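Long-range contacts in ethanolamine kinase Pv091845 (Plasmodium vivax, PDB 2QG7), which probably phosphorylates ethanolamine, the first step of making phosphatidylethanolamine by that route in Plasmodium vivax: residues Y90-M95 against L111-I116; R232-W237 against C356-A361; V291-D296 against A361-N366. All blocks are in the same frame, centred on the assembly; numbering follows the deposited sequence.

How the interactions relate
Interaction 1 belongs to the smaller, sheet-bearing lobe of a kinase-like fold, where helix 84-98 meets the edge strand 112-116. Its centre lies about 36 Å from that of interaction 2 and about 33 Å from that of interaction 3, on the opposite side of the chain's centre. Interaction 1 closes before the other two begin. Those two sit side by side in the mainly helical lobe, centres about 8 Å apart, and their segments alternate along the chain. They share Ala361 and helix 360-369, and strands 290-293 and 356-359 pair in one small antiparallel sheet, so 232-237, 291-296 and 361-366 are all gathered around residues 356-361.

Interaction 1: residues Y90-M95 against L111-I116; sequences YCKYVM and LEFQII
A single aromatic ring does most of the work here: Phe113 leans out of the strand and lays its outer rim against helix 84-98, at the point where Cys91 is joined to Lys92. The CB of Cys91 sits over one face, 3.7 Å from Phe113 CE2 and displaced from the ring centre toward the rim. This is a CH-pi contact, with CB 26° off the ring normal. The sulfur of the same cysteine stands farther off at an oblique angle, so it adds a sulfur-aromatic contact of lesser weight, and the methylene makes the closer approach. Lys92 comes to the far end of the ring with its CG, 3.5 Å from Phe113 CE1, and its chain crosses that of the phenylalanine at about a right angle. A bend at chi3 (81°) then carries the rest of the lysine away, toward a long, weak ion pair with Asp109. One turn on, Met95 brings CG to the ring edge, near the plane and 4.2 Å from Phe113 CE2. Its CB meets Leu111 CD1 at 4.0 Å, so the first two carbons of the side chain, CB and CG, bridge the ring edge and the leucine methyl. What joins the two segments is thus apolar contact, and the polar links lie around it, such as Tyr88 OH of the same helix bonded to Ile115 N. The short axes stay 10.1 Å apart at their closest and cross at 122°, a spacing filled by these side chains. Cys91 also touches Ile125 and Phe113 touches Val127, both on the next strand, 122-128. This is helix-on-sheet packing: a helix that precedes the first strand lies against the outer part of the five-stranded antiparallel sheet of a kinase-like N-terminal lobe.

Interaction 2: residues R232-W237 against C356-A361; sequences RPSFLW and CPMERA
At the apolar heart of this buried contact, Phe235 and Pro357 lie side by side and point the same way. Pro357 CD sits over one face of the phenyl ring, 3.9 Å from the ring centroid of Phe235 and 16° off its normal, a CH-pi contact displaced toward the rim. Cys356 closes in on the root of the same side chain, its SG 3.6 Å from Phe235 CB, and makes only an oblique sulfur-aromatic approach to the ring. Next along comes Met358, whose chain, extended beyond CG, runs across Leu236 at about a right angle: Met358 SD packs on Leu236 CB at 3.8 Å, and the methyl end reaches back over the leucine backbone. Outward from this core, the main chains are tied by Phe235 N donating a hydrogen bond to Pro357 O at 2.8 Å, almost along the C=O axis (171°). The polar edge is built on Glu359. Ser234 OG donates a very short bond of 2.5 Å to Glu359 OE1, arriving from above the carboxylate plane, while accepting from Leu236 N at 3.2 Å. Trp237 NE1 donates to the syn lone pair of Glu359 OE2 at 3.0 Å, the indole standing nearly perpendicular to the carboxylate (87°). Each oxygen of this buried acid is therefore gripped by a donor from the other segment. Glu359 is at the N-cap position of helix 360-369, and its side chain turns to Ser234 and Trp237. Lys284 makes a cation-pi contact with Trp237. The bond from Leu236 N to Ser234 OG caps the turn that leads into helix 236-251, and the whole is a junction of two helix starts beside a two-stranded sheet in the C-terminal lobe of the kinase-like fold.

Interaction 3: residues V291-D296 against A361-N366; sequences VLCHCD and AYDIAN
The Tyr362 ring carries Asn366 CB over one face, toward the rim, and meets the carbonyl of Cys295 at its edge, Tyr362 CE2 to Cys295 O being 4.3 Å. One water links Tyr362 OH to that same carbonyl, donating to it. The His294 imidazole receives Asp296 N in its plane, at 3.2 Å from ND1, and Phe352 meets the ring at a slant. As ND1 accepts and NE2 bonds to Ile350 O, the histidine is probably neutral with its proton on NE2. The third flat group, the Asp363 carboxylate, grips the turn: His294 N reaches OD2 at 2.8 Å and Cys295 N reaches OD1 at 2.9 Å, both from above the plane, 38° and 36° out of it. Its chi1 of -142° is off the staggered positions, and His210 NE2 holds OD2 as well. A second water joins Asp296 OD1 to Asn366 ND2, whose OD1 bonds to Ser417. An aspartate holding two backbone N-H groups of the His-Cys-Asp turn is consistent with the link between catalytic loop and buried helix known from protein kinases. Strand 290-293 enters this turn paired with strand 356-359, helix 196-210 packs beside Asp363 and Cys293, and helix 413-430 covers Tyr362 and reaches Asp296 through Trp421.

Interaction 1: residues Y90-M95 against L111-I116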
# COMPACT_ATOMS: atom_id res chain seq x y z
N TYR D 90 3.78 36.17 7.68
CA TYR D 90 3.84 35.62 9.04
C TYR D 90 5.30 35.47 9.47
O TYR D 90 5.66 35.77 10.61
CB TYR D 90 3.08 34.27 9.16
CG TYR D 90 2.81 33.87 10.62
CD1 TYR D 90 1.77 34.47 11.35
CD2 TYR D 90 3.62 32.93 11.28
CE1 TYR D 90 1.53 34.14 12.68
CE2 TYR D 90 3.38 32.59 12.61
CZ TYR D 90 2.34 33.19 13.30
OH TYR D 90 2.10 32.85 14.62
N CYS D 91 6.12 35.03 8.52
CA CYS D 91 7.56 34.89 8.70
C CYS D 91 8.31 36.19 8.92
O CYS D 91 9.28 36.21 9.67
CB CYS D 91 8.17 34.12 7.53
SG CYS D 91 7.76 32.38 7.64
N LYS D 92 7.87 37.26 8.26
CA LYS D 92 8.43 38.59 8.49
C LYS D 92 8.21 39.04 9.92
O LYS D 92 9.04 39.75 10.47
CB LYS D 92 7.76 39.63 7.58
CG LYS D 92 8.33 39.74 6.19
CD LYS D 92 7.45 40.63 5.32
CE LYS D 92 7.73 42.10 5.58
NZ LYS D 92 6.98 42.96 4.61
N TYR D 93 7.06 38.69 10.49
CA TYR D 93 6.71 39.05 11.87
C TYR D 93 7.44 38.20 12.90
O TYR D 93 7.75 38.68 14.00
CB TYR D 93 5.20 38.94 12.11
CG TYR D 93 4.32 39.76 11.20
CD1 TYR D 93 4.79 40.95 10.62
CD2 TYR D 93 3.01 39.37 10.95
CE1 TYR D 93 3.98 41.71 9.78
CE2 TYR D 93 2.18 40.13 10.10
CZ TYR D 93 2.68 41.29 9.52
OH TYR D 93 1.87 42.05 8.70
N VAL D 94 7.69 36.93 12.54
CA VAL D 94 8.52 36.04 13.35
C VAL D 94 9.88 36.69 13.51
O VAL D 94 10.38 36.83 14.63
CB VAL D 94 8.61 34.59 12.77
CG1 VAL D 94 9.67 33.77 13.48
CG2 VAL D 94 7.24 33.86 12.88
N MET D 95 10.45 37.13 12.39
CA MET D 95 11.76 37.79 12.39
C MET D 95 11.76 39.17 13.06
O MET D 95 12.79 39.63 13.57
CB MET D 95 12.31 37.89 10.95
CG MET D 95 12.69 36.53 10.29
SD MET D 95 13.65 35.35 11.31
CE MET D 95 15.20 36.26 11.70
N LEU D 111 14.46 40.61 3.57
CA LEU D 111 14.82 39.22 3.79
C LEU D 111 14.17 38.37 2.72
O LEU D 111 13.01 38.58 2.37
CB LEU D 111 14.40 38.76 5.18
CG LEU D 111 14.89 39.52 6.43
CD1 LEU D 111 13.89 39.34 7.56
CD2 LEU D 111 16.28 39.07 6.86
N GLU D 112 14.94 37.43 2.18
CA GLU D 112 14.46 36.47 1.21
C GLU D 112 13.88 35.26 1.96
O GLU D 112 14.57 34.66 2.78
CB GLU D 112 15.62 36.02 0.31
CG GLU D 112 15.87 36.90 -0.92
CD GLU D 112 15.06 36.46 -2.15
OE1 GLU D 112 13.81 36.20 -2.02
OE2 GLU D 112 15.68 36.36 -3.24
N PHE D 113 12.62 34.94 1.70
CA PHE D 113 11.99 33.78 2.30
C PHE D 113 11.75 32.70 1.28
O PHE D 113 11.20 32.96 0.22
CB PHE D 113 10.65 34.15 2.95
CG PHE D 113 10.79 35.06 4.11
CD1 PHE D 113 10.46 36.41 3.99
CD2 PHE D 113 11.27 34.58 5.33
CE1 PHE D 113 10.60 37.28 5.07
CE2 PHE D 113 11.42 35.43 6.42
CZ PHE D 113 11.08 36.78 6.28
N GLN D 114 12.17 31.47 1.61
CA GLN D 114 11.90 30.31 0.75
C GLN D 114 11.39 29.09 1.54
O GLN D 114 12.06 28.58 2.45
CB GLN D 114 13.12 29.98 -0.14
CG GLN D 114 12.86 28.96 -1.27
CD GLN D 114 11.50 29.15 -1.98
OE1 GLN D 114 10.68 28.22 -2.03
NE2 GLN D 114 11.26 30.36 -2.55
N ILE D 115 10.19 28.64 1.20
CA ILE D 115 9.63 27.41 1.76
C ILE D 115 10.41 26.18 1.29
O ILE D 115 10.48 25.88 0.09
CB ILE D 115 8.09 27.26 1.50
CG1 ILE D 115 7.53 26.08 2.34
CG2 ILE D 115 7.77 27.13 -0.01
CD1 ILE D 115 5.99 25.95 2.24
N ILE D 116 11.01 25.48 2.25
CA ILE D 116 11.84 24.32 1.94
C ILE D 116 11.26 23.04 2.56
O ILE D 116 10.43 23.10 3.48
CB ILE D 116 13.36 24.57 2.29
CG1 ILE D 116 14.28 23.77 1.35
CG2 ILE D 116 13.67 24.35 3.79
CD1 ILE D 116 14.25 24.25 -0.15

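Interaction 2: residues R232-W237 against C356-A361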
# COMPACT_ATOMS: atom_id res chain seq x y z
N ARG D 232 16.65 4.90 35.27
CA ARG D 232 17.27 4.93 33.92
C ARG D 232 16.51 4.14 32.82
O ARG D 232 17.09 3.27 32.15
CB ARG D 232 18.76 4.53 33.99
N PRO D 233 15.21 4.44 32.62
CA PRO D 233 14.45 3.57 31.73
C PRO D 233 14.36 4.07 30.26
O PRO D 233 14.75 5.21 29.94
CB PRO D 233 13.07 3.54 32.40
CG PRO D 233 12.89 5.05 32.84
CD PRO D 233 14.35 5.54 33.12
N SER D 234 13.88 3.17 29.39
CA SER D 234 13.59 3.44 28.00
C SER D 234 12.27 4.21 27.91
O SER D 234 11.36 4.03 28.74
CB SER D 234 13.51 2.13 27.22
OG SER D 234 13.12 2.32 25.85
N PHE D 235 12.18 5.09 26.90
CA PHE D 235 10.98 5.89 26.65
C PHE D 235 10.09 5.23 25.59
O PHE D 235 9.01 5.76 25.27
CB PHE D 235 11.40 7.28 26.19
CG PHE D 235 11.63 8.26 27.31
CD1 PHE D 235 11.02 9.50 27.30
CD2 PHE D 235 12.47 7.96 28.37
CE1 PHE D 235 11.25 10.42 28.33
CE2 PHE D 235 12.68 8.87 29.40
CZ PHE D 235 12.07 10.09 29.37
N LEU D 236 10.54 4.10 25.06
CA LEU D 236 9.94 3.44 23.92
C LEU D 236 8.58 2.83 24.21
O LEU D 236 7.61 3.06 23.46
CB LEU D 236 10.91 2.39 23.36
CG LEU D 236 10.57 1.42 22.24
CD1 LEU D 236 10.00 2.12 20.97
CD2 LEU D 236 11.82 0.63 21.92
N TRP D 237 8.50 2.06 25.28
CA TRP D 237 7.29 1.32 25.63
C TRP D 237 6.23 2.21 26.21
O TRP D 237 5.05 1.96 26.04
CB TRP D 237 7.63 0.18 26.58
CG TRP D 237 8.84 -0.52 26.14
CD1 TRP D 237 10.07 -0.45 26.72
CD2 TRP D 237 8.98 -1.36 24.99
NE1 TRP D 237 10.96 -1.22 26.02
CE2 TRP D 237 10.33 -1.78 24.94
CE3 TRP D 237 8.09 -1.80 23.98
CZ2 TRP D 237 10.81 -2.62 23.95
CZ3 TRP D 237 8.57 -2.64 23.02
CH2 TRP D 237 9.92 -3.04 23.00
N CYS D 356 14.75 10.71 22.26
CA CYS D 356 14.65 10.43 23.68
C CYS D 356 15.43 9.17 23.95
O CYS D 356 15.98 8.55 23.02
CB CYS D 356 13.20 10.28 24.13
SG CYS D 356 12.26 9.08 23.16
N PRO D 357 15.59 8.84 25.24
CA PRO D 357 16.34 7.63 25.61
C PRO D 357 15.61 6.33 25.29
O PRO D 357 14.56 6.08 25.82
CB PRO D 357 16.57 7.82 27.11
CG PRO D 357 16.24 9.31 27.39
CD PRO D 357 15.20 9.64 26.41
N MET D 358 16.16 5.52 24.41
CA MET D 358 15.57 4.23 24.08
C MET D 358 16.70 3.25 23.91
O MET D 358 17.85 3.66 23.87
CB MET D 358 14.82 4.34 22.74
CG MET D 358 13.54 5.13 22.78
SD MET D 358 12.56 5.03 21.26
CE MET D 358 11.21 6.11 21.73
N GLU D 359 16.37 1.97 23.75
CA GLU D 359 17.28 0.93 23.33
C GLU D 359 17.96 1.31 22.03
O GLU D 359 17.31 1.74 21.09
CB GLU D 359 16.51 -0.37 23.13
CG GLU D 359 15.98 -1.03 24.42
CD GLU D 359 14.61 -0.54 24.86
OE1 GLU D 359 14.16 0.56 24.42
OE2 GLU D 359 13.95 -1.26 25.67
N ARG D 360 19.27 1.13 21.98
CA ARG D 360 20.07 1.46 20.82
C ARG D 360 19.70 0.62 19.65
O ARG D 360 19.93 1.02 18.49
CB ARG D 360 21.59 1.35 21.12
CG ARG D 360 22.08 -0.02 21.60
CD ARG D 360 23.54 -0.27 21.27
NE ARG D 360 23.97 -1.65 21.56
CZ ARG D 360 25.23 -2.13 21.48
NH1 ARG D 360 26.24 -1.34 21.11
NH2 ARG D 360 25.48 -3.42 21.77
N ALA D 361 19.14 -0.55 19.92
CA ALA D 361 18.77 -1.50 18.87
C ALA D 361 17.48 -1.06 18.15
O ALA D 361 17.35 -1.28 16.94
CB ALA D 361 18.64 -2.87 19.42

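Interaction 3: residues V291-D296 against A361-N366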
# COMPACT_ATOMS: atom_id res chain seq x y z
N VAL D 291 20.22 4.37 25.21
CA VAL D 291 21.06 5.49 24.78
C VAL D 291 20.18 6.63 24.30
O VAL D 291 18.95 6.50 24.25
CB VAL D 291 22.09 5.07 23.70
CG1 VAL D 291 22.96 3.92 24.23
CG2 VAL D 291 21.41 4.62 22.45
N LEU D 292 20.78 7.77 23.99
CA LEU D 292 20.01 8.86 23.41
C LEU D 292 19.87 8.51 21.95
O LEU D 292 20.87 8.50 21.19
CB LEU D 292 20.75 10.18 23.56
CG LEU D 292 20.02 11.48 23.19
CD1 LEU D 292 18.62 11.53 23.82
CD2 LEU D 292 20.86 12.68 23.57
N CYS D 293 18.63 8.19 21.57
CA CYS D 293 18.32 7.81 20.19
C CYS D 293 17.77 8.98 19.38
O CYS D 293 17.24 9.93 19.93
CB CYS D 293 17.31 6.67 20.23
SG CYS D 293 17.98 5.11 20.87
N HIS D 294 17.93 8.94 18.07
CA HIS D 294 17.24 9.89 17.19
C HIS D 294 15.74 9.60 17.04
O HIS D 294 14.89 10.52 17.17
CB HIS D 294 17.91 9.94 15.84
CG HIS D 294 17.34 10.99 14.93
ND1 HIS D 294 16.14 10.84 14.27
CD2 HIS D 294 17.81 12.21 14.58
CE1 HIS D 294 15.89 11.92 13.55
NE2 HIS D 294 16.89 12.76 13.72
N CYS D 295 15.41 8.33 16.77
CA CYS D 295 14.03 7.78 16.78
C CYS D 295 13.21 7.93 15.50
O CYS D 295 12.13 7.36 15.42
CB CYS D 295 13.21 8.27 17.98
SG CYS D 295 13.97 7.94 19.56
N ASP D 296 13.73 8.70 14.53
CA ASP D 296 13.08 8.99 13.27
C ASP D 296 14.12 9.13 12.16
O ASP D 296 14.18 10.11 11.40
CB ASP D 296 12.19 10.23 13.38
CG ASP D 296 11.20 10.32 12.25
OD1 ASP D 296 10.88 9.27 11.61
OD2 ASP D 296 10.76 11.46 11.96
N ALA D 361 19.14 -0.55 19.92
CA ALA D 361 18.77 -1.50 18.87
C ALA D 361 17.48 -1.06 18.15
O ALA D 361 17.35 -1.28 16.94
CB ALA D 361 18.64 -2.87 19.42
N TYR D 362 16.57 -0.40 18.87
CA TYR D 362 15.44 0.28 18.23
C TYR D 362 15.83 1.30 17.12
O TYR D 362 15.25 1.27 16.02
CB TYR D 362 14.56 0.95 19.26
CG TYR D 362 13.42 1.64 18.61
CD1 TYR D 362 12.24 0.94 18.27
CD2 TYR D 362 13.49 3.01 18.31
CE1 TYR D 362 11.16 1.59 17.66
CE2 TYR D 362 12.42 3.67 17.67
CZ TYR D 362 11.26 2.95 17.37
OH TYR D 362 10.22 3.62 16.75
N ASP D 363 16.79 2.18 17.41
CA ASP D 363 17.20 3.22 16.48
C ASP D 363 17.85 2.68 15.22
O ASP D 363 17.70 3.26 14.16
CB ASP D 363 18.14 4.19 17.19
CG ASP D 363 17.94 5.64 16.76
OD1 ASP D 363 16.89 5.98 16.13
OD2 ASP D 363 18.85 6.45 17.08
N ILE D 364 18.55 1.57 15.33
CA ILE D 364 19.20 0.94 14.20
C ILE D 364 18.21 0.16 13.32
O ILE D 364 18.24 0.28 12.09
CB ILE D 364 20.39 0.00 14.66
CG1 ILE D 364 21.35 0.79 15.58
CG2 ILE D 364 21.13 -0.65 13.43
CD1 ILE D 364 22.36 -0.08 16.36
N ALA D 365 17.34 -0.64 13.93
CA ALA D 365 16.32 -1.40 13.22
C ALA D 365 15.25 -0.49 12.58
O ALA D 365 14.77 -0.77 11.48
CB ALA D 365 15.67 -2.44 14.15
N ASN D 366 14.87 0.59 13.28
CA ASN D 366 14.01 1.61 12.74
C ASN D 366 14.65 2.26 11.51
O ASN D 366 13.97 2.45 10.52
CB ASN D 366 13.65 2.62 13.80
CG ASN D 366 12.67 3.70 13.30
OD1 ASN D 366 11.48 3.42 13.06
ND2 ASN D 366 13.16 4.93 13.17
O HOH W 1 10.31 6.27 17.10
O HOH W 2 11.81 6.49 11.28